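Fimbriae-associated protein FAP1 (Streptococcus parasanguinis, PDB 2X12) is a serine-rich fimbrial adhesin, probably anchored to the cell-wall peptidoglycan, that probably mediates bacterial adhesion in a pH-modulated manner and is linked to biofilm formation. Local coordinates at residues D155-T161 with Y333-N339; D224-T229 with D273-G278. All coordinates share one frame. Numbering follows the deposited sequence.

Interaction 1: residues D155-T161 with Y333-N339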
loop_
_atom_site.group_PDB
_atom_site.type_symbol
_atom_site.label_atom_id
_atom_site.label_comp_id
_atom_site.label_asym_id
_atom_site.label_seq_id
_atom_site.Cartn_x
_atom_site.Cartn_y
_atom_site.Cartn_z
ATOM N N ASP A 155 5.272 -14.280 -0.973
ATOM C CA ASP A 155 5.955 -14.667 0.255
ATOM C C ASP A 155 5.136 -14.309 1.518
ATOM O O ASP A 155 5.552 -14.633 2.651
ATOM C CB ASP A 155 7.364 -14.047 0.332
ATOM C CG ASP A 155 8.310 -14.551 -0.764
ATOM O OD1 ASP A 155 8.633 -15.760 -0.810
ATOM O OD2 ASP A 155 8.767 -13.706 -1.558
ATOM N N PHE A 156 3.982 -13.673 1.314
ATOM C CA PHE A 156 3.080 -13.394 2.396
ATOM C C PHE A 156 1.749 -14.107 2.309
ATOM O O PHE A 156 0.967 -13.974 3.206
ATOM C CB PHE A 156 2.793 -11.930 2.422
ATOM C CG PHE A 156 4.006 -11.052 2.236
ATOM C CD1 PHE A 156 5.137 -11.213 2.988
ATOM C CD2 PHE A 156 3.967 -9.960 1.382
ATOM C CE1 PHE A 156 6.244 -10.309 2.849
ATOM C CE2 PHE A 156 5.068 -9.055 1.259
ATOM C CZ PHE A 156 6.189 -9.251 1.971
ATOM N N SER A 157 1.491 -14.835 1.232
ATOM C CA SER A 157 0.297 -15.685 1.094
ATOM C C SER A 157 -0.457 -16.049 2.379
ATOM O O SER A 157 -1.704 -15.857 2.485
ATOM C CB SER A 157 0.676 -17.051 0.499
ATOM O OG SER A 157 1.970 -17.047 -0.081
ATOM N N ASN A 158 0.277 -16.642 3.328
ATOM C CA ASN A 158 -0.359 -17.365 4.425
ATOM C C ASN A 158 -1.075 -16.473 5.403
ATOM O O ASN A 158 -2.228 -16.710 5.749
ATOM C CB ASN A 158 0.650 -18.231 5.161
ATOM C CG ASN A 158 1.142 -19.316 4.316
ATOM O OD1 ASN A 158 0.568 -19.557 3.257
ATOM N ND2 ASN A 158 2.212 -19.966 4.727
ATOM N N GLY A 159 -0.394 -15.448 5.847
ATOM C CA GLY A 159 -1.041 -14.494 6.708
ATOM C C GLY A 159 -1.360 -13.257 5.932
ATOM O O GLY A 159 -0.665 -12.882 4.956
ATOM N N GLY A 160 -2.408 -12.582 6.353
ATOM C CA GLY A 160 -2.740 -11.320 5.667
ATOM C C GLY A 160 -3.136 -11.365 4.184
ATOM O O GLY A 160 -2.964 -12.356 3.494
ATOM N N THR A 161 -3.535 -10.179 3.720
ATOM C CA THR A 161 -4.719 -9.947 2.918
ATOM C C THR A 161 -4.440 -8.987 1.803
ATOM O O THR A 161 -3.775 -7.999 2.029
ATOM C CB THR A 161 -5.717 -9.275 3.824
ATOM O OG1 THR A 161 -5.760 -10.012 5.054
ATOM C CG2 THR A 161 -7.084 -9.244 3.200
ATOM N N TYR A 333 -2.223 -4.108 0.553
ATOM C CA TYR A 333 -1.991 -5.373 1.165
ATOM C C TYR A 333 -1.723 -5.177 2.604
ATOM O O TYR A 333 -1.188 -4.151 2.992
ATOM C CB TYR A 333 -0.783 -5.977 0.520
ATOM C CG TYR A 333 -0.678 -7.458 0.695
ATOM C CD1 TYR A 333 -0.011 -7.999 1.743
ATOM C CD2 TYR A 333 -1.255 -8.317 -0.209
ATOM C CE1 TYR A 333 0.105 -9.375 1.868
ATOM C CE2 TYR A 333 -1.172 -9.666 -0.072
ATOM C CZ TYR A 333 -0.485 -10.208 0.957
ATOM O OH TYR A 333 -0.411 -11.598 1.063
ATOM N N GLN A 334 -2.095 -6.152 3.408
ATOM C CA GLN A 334 -1.769 -6.156 4.834
ATOM C C GLN A 334 -0.824 -7.333 5.034
ATOM O O GLN A 334 -1.147 -8.452 4.674
ATOM C CB GLN A 334 -3.024 -6.396 5.633
ATOM C CG GLN A 334 -2.800 -6.820 7.063
ATOM C CD GLN A 334 -3.224 -5.756 8.049
ATOM O OE1 GLN A 334 -4.328 -5.300 8.073
ATOM N NE2 GLN A 334 -2.345 -5.361 8.840
ATOM N N VAL A 335 0.351 -7.109 5.580
ATOM C CA VAL A 335 1.225 -8.219 5.842
ATOM C C VAL A 335 1.008 -8.701 7.245
ATOM O O VAL A 335 0.839 -7.905 8.151
ATOM C CB VAL A 335 2.663 -7.807 5.703
ATOM C CG1 VAL A 335 3.572 -8.979 6.085
ATOM C CG2 VAL A 335 2.924 -7.325 4.313
ATOM N N SER A 336 1.015 -10.002 7.448
ATOM C CA SER A 336 0.850 -10.500 8.792
ATOM C C SER A 336 1.652 -11.759 8.919
ATOM O O SER A 336 1.122 -12.842 9.199
ATOM C CB SER A 336 -0.620 -10.718 9.160
ATOM O OG SER A 336 -0.741 -10.843 10.568
ATOM N N GLY A 337 2.956 -11.555 8.747
ATOM C CA GLY A 337 3.943 -12.601 8.804
ATOM C C GLY A 337 4.423 -12.992 7.412
ATOM O O GLY A 337 3.628 -13.161 6.472
ATOM N N VAL A 338 5.734 -13.123 7.302
ATOM C CA VAL A 338 6.381 -13.656 6.154
ATOM C C VAL A 338 6.216 -15.140 6.253
ATOM O O VAL A 338 6.445 -15.685 7.293
ATOM C CB VAL A 338 7.858 -13.308 6.191
ATOM C CG1 VAL A 338 8.627 -14.168 5.223
ATOM C CG2 VAL A 338 8.018 -11.849 5.868
ATOM N N ASN A 339 5.802 -15.776 5.161
ATOM C CA ASN A 339 5.448 -17.190 5.149
ATOM C C ASN A 339 6.564 -17.969 5.781
ATOM O O ASN A 339 7.738 -17.728 5.507
ATOM C CB ASN A 339 5.198 -17.665 3.704
ATOM C CG ASN A 339 3.870 -17.181 3.127
ATOM O OD1 ASN A 339 3.074 -16.506 3.790
ATOM N ND2 ASN A 339 3.629 -17.544 1.886
#
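Asn339 carries three of the five hydrogen bonds joining the loop 155-161 to residues 333-339. Its backbone N donates to Asp155 O at 2.8 Å, nearly straight at 169°; its side chain reaches into the turn, with OD1 accepting from Asn158 N at 2.8 Å and ND2 donating to Ser157 OG at 2.6 Å. At the other end the backbones pair reciprocally: Thr161 N donates to Gln334 O at 3.1 Å and Gln334 N to Thr161 O at 2.9 Å, the two-bond signature of an antiparallel hydrogen-bonded pair. Between these ends the chains meet by close backbone packing. Gly160 CA lies 3.4 Å from Gln334 O in a CA-H...O contact, and a CB on Gly159 or Gly160 would clash with Ser336 O or Gln334 O respectively. Inward, the Phe156 ring takes a CH-pi contact from Val335 CG2, 4.2 Å from its centroid and 15° off the normal, while Val338 CG2 meets the ring edge, 3.8 Å from Phe156 CE1. Tyr333 CE1 packs 3.7 Å from Phe156 CB. The arrangement fastens the connection between strands 148-152 and 162-163 along strand 330-336 and the turn after it. Phe151 of strand 148-152 touches both Phe156 and Val338, and strand 287-295 pairs with 330-336 through backbone bonds such as Val335 with Ile288.

Interaction 2: residues D224-T229 with D273-G278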
loop_
_atom_site.group_PDB
_atom_site.type_symbol
_atom_site.label_atom_id
_atom_site.label_comp_id
_atom_site.label_asym_id
_atom_site.label_seq_id
_atom_site.Cartn_x
_atom_site.Cartn_y
_atom_site.Cartn_z
ATOM N N ASP A 224 3.128 -3.445 14.803
ATOM C CA ASP A 224 4.430 -4.042 15.110
ATOM C C ASP A 224 5.284 -3.052 15.881
ATOM O O ASP A 224 5.481 -1.855 15.509
ATOM C CB ASP A 224 5.146 -4.508 13.851
ATOM C CG ASP A 224 6.081 -5.720 14.104
ATOM O OD1 ASP A 224 6.542 -5.967 15.270
ATOM O OD2 ASP A 224 6.359 -6.440 13.104
ATOM N N SER A 225 5.736 -3.563 17.004
ATOM C CA SER A 225 6.548 -2.805 17.891
ATOM C C SER A 225 7.992 -2.971 17.463
ATOM O O SER A 225 8.856 -2.306 17.981
ATOM C CB SER A 225 6.356 -3.334 19.293
ATOM O OG SER A 225 6.528 -4.743 19.288
ATOM N N LYS A 226 8.270 -3.866 16.533
ATOM C CA LYS A 226 9.646 -4.057 16.062
ATOM C C LYS A 226 9.904 -3.289 14.773
ATOM O O LYS A 226 11.026 -3.079 14.343
ATOM C CB LYS A 226 9.896 -5.557 15.859
ATOM C CG LYS A 226 9.786 -6.332 17.144
ATOM C CD LYS A 226 9.647 -7.825 16.908
ATOM C CE LYS A 226 10.551 -8.642 17.865
ATOM N NZ LYS A 226 10.475 -8.236 19.313
ATOM N N LEU A 227 8.818 -2.864 14.168
ATOM C CA LEU A 227 8.882 -2.142 12.929
ATOM C C LEU A 227 8.534 -0.711 13.233
ATOM O O LEU A 227 7.501 -0.409 13.865
ATOM C CB LEU A 227 7.897 -2.735 11.938
ATOM C CG LEU A 227 8.055 -2.425 10.460
ATOM C CD1 LEU A 227 9.245 -3.121 9.893
ATOM C CD2 LEU A 227 6.818 -2.896 9.767
ATOM N N SER A 228 9.415 0.159 12.777
ATOM C CA SER A 228 9.381 1.570 13.116
ATOM C C SER A 228 8.610 2.294 12.030
ATOM O O SER A 228 8.396 1.733 11.007
ATOM C CB SER A 228 10.833 2.072 13.213
ATOM O OG SER A 228 11.393 2.081 11.890
ATOM N N THR A 229 8.200 3.532 12.232
ATOM C CA THR A 229 7.491 4.214 11.148
ATOM C C THR A 229 8.410 4.240 9.940
ATOM O O THR A 229 9.614 3.962 10.091
ATOM C CB THR A 229 7.073 5.649 11.498
ATOM O OG1 THR A 229 8.223 6.394 11.882
ATOM C CG2 THR A 229 6.032 5.677 12.633
ATOM N N ASP A 273 11.279 2.936 3.353
ATOM C CA ASP A 273 12.127 2.109 4.183
ATOM C C ASP A 273 11.462 1.969 5.544
ATOM O O ASP A 273 10.742 2.848 5.970
ATOM C CB ASP A 273 13.485 2.793 4.334
ATOM C CG ASP A 273 14.246 2.886 3.023
ATOM O OD1 ASP A 273 13.848 2.140 2.083
ATOM O OD2 ASP A 273 15.238 3.689 2.945
ATOM N N THR A 274 11.704 0.868 6.223
ATOM C CA THR A 274 11.204 0.689 7.554
ATOM C C THR A 274 12.251 -0.035 8.340
ATOM O O THR A 274 12.655 -1.119 7.961
ATOM C CB THR A 274 9.918 -0.181 7.537
ATOM O OG1 THR A 274 10.206 -1.519 7.142
ATOM C CG2 THR A 274 8.910 0.353 6.569
ATOM N N ALA A 275 12.722 0.536 9.432
ATOM C CA ALA A 275 13.730 -0.178 10.250
ATOM C C ALA A 275 13.068 -1.315 11.056
ATOM O O ALA A 275 11.980 -1.149 11.604
ATOM C CB ALA A 275 14.521 0.809 11.156
ATOM N N PHE A 276 13.706 -2.483 11.085
ATOM C CA PHE A 276 13.146 -3.659 11.767
ATOM C C PHE A 276 14.107 -4.152 12.847
ATOM O O PHE A 276 15.208 -4.525 12.543
ATOM C CB PHE A 276 12.883 -4.772 10.764
ATOM C CG PHE A 276 12.210 -5.985 11.351
ATOM C CD1 PHE A 276 12.897 -7.141 11.560
ATOM C CD2 PHE A 276 10.891 -5.977 11.685
ATOM C CE1 PHE A 276 12.279 -8.268 12.092
ATOM C CE2 PHE A 276 10.276 -7.121 12.232
ATOM C CZ PHE A 276 10.973 -8.243 12.425
ATOM N N SER A 277 13.682 -4.172 14.103
ATOM C CA SER A 277 14.590 -4.435 15.222
ATOM C C SER A 277 14.599 -5.899 15.684
ATOM O O SER A 277 15.064 -6.210 16.794
ATOM C CB SER A 277 14.188 -3.579 16.417
ATOM O OG SER A 277 12.956 -4.061 16.927
ATOM N N GLY A 278 14.076 -6.795 14.863
ATOM C CA GLY A 278 14.064 -8.210 15.205
ATOM C C GLY A 278 15.071 -8.958 14.367
ATOM O O GLY A 278 15.664 -8.377 13.456
#
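Leu227 lays its side chain against the edge of the Phe276 ring, with CD1 3.8 Å from Phe276 CD2, and the same Leu227 CD1 comes within 3.3 Å of Thr274 OG1. That hydroxyl is engaged with Trp193 NE1, so its approach to the methyl is packing. Asp224 OD2 also lies near the ring plane, 4.1 Å from Phe276 CE2, while Asp224 OD1 accepts from Lys226 N at 3.0 Å, forming an Asx turn that bends the chain just before the strand. Lys226 O then receives Ser277 N at 2.9 Å and 159°, and Ser228 N donates to Ala275 O at 3.1 Å and 158°. These two bonds bracket Leu227 and Phe276, whose CA atoms are 4.7 Å apart: an antiparallel non-hydrogen-bonded pair with both side chains on one face of the sheet. Here strand 227-235, outermost of its five-stranded antiparallel sheet within the chain and only weakly bonded at 227-229, begins its pairing with the end of strand 268-276. The short strand axes, 4.9 Å apart at closest, run at 139°, well short of ideal antiparallel alignment. CA-H...O contacts accompany the register, with Phe276 CA 3.4 Å from Lys226 O and Leu227 CA 3.5 Å from Ala275 O. Farther along, a side chain replaces the regular backbone acceptor: Ala275 N donates only weakly to Ser228 OG, at 3.2 Å and 127°, and Ser228 OG donates to Thr229 O at 3.2 Å. Beneath the apolar pair, Leu286 touches both Leu227 and Phe276, and Leu283 adds to the covering of Phe276.

How the interactions relate
Interaction 2 is nested along the chain within the span closed by interaction 1; their centres are 16 Å apart, and the nearest atoms, about 8 Å apart, do not touch. Both are partly buried: Phe156, Tyr333 and Phe276 are buried, while Ser157 and Asn158 in interaction 1 and Thr229, Ala275 and Ser277 in interaction 2 are exposed. Interaction 1 holds the connection between the two large sheets against the end of strand 330-336 and the residues after it; interaction 2 lies within the five-stranded sheet. Interaction 1 buries more area (650 against 417 Å²) and draws two of its five hydrogen bonds from the Asn339 side chain, while interaction 2 depends mainly on backbone pairing. Leu283 touches Val338 and Phe276, bridging the two contacts.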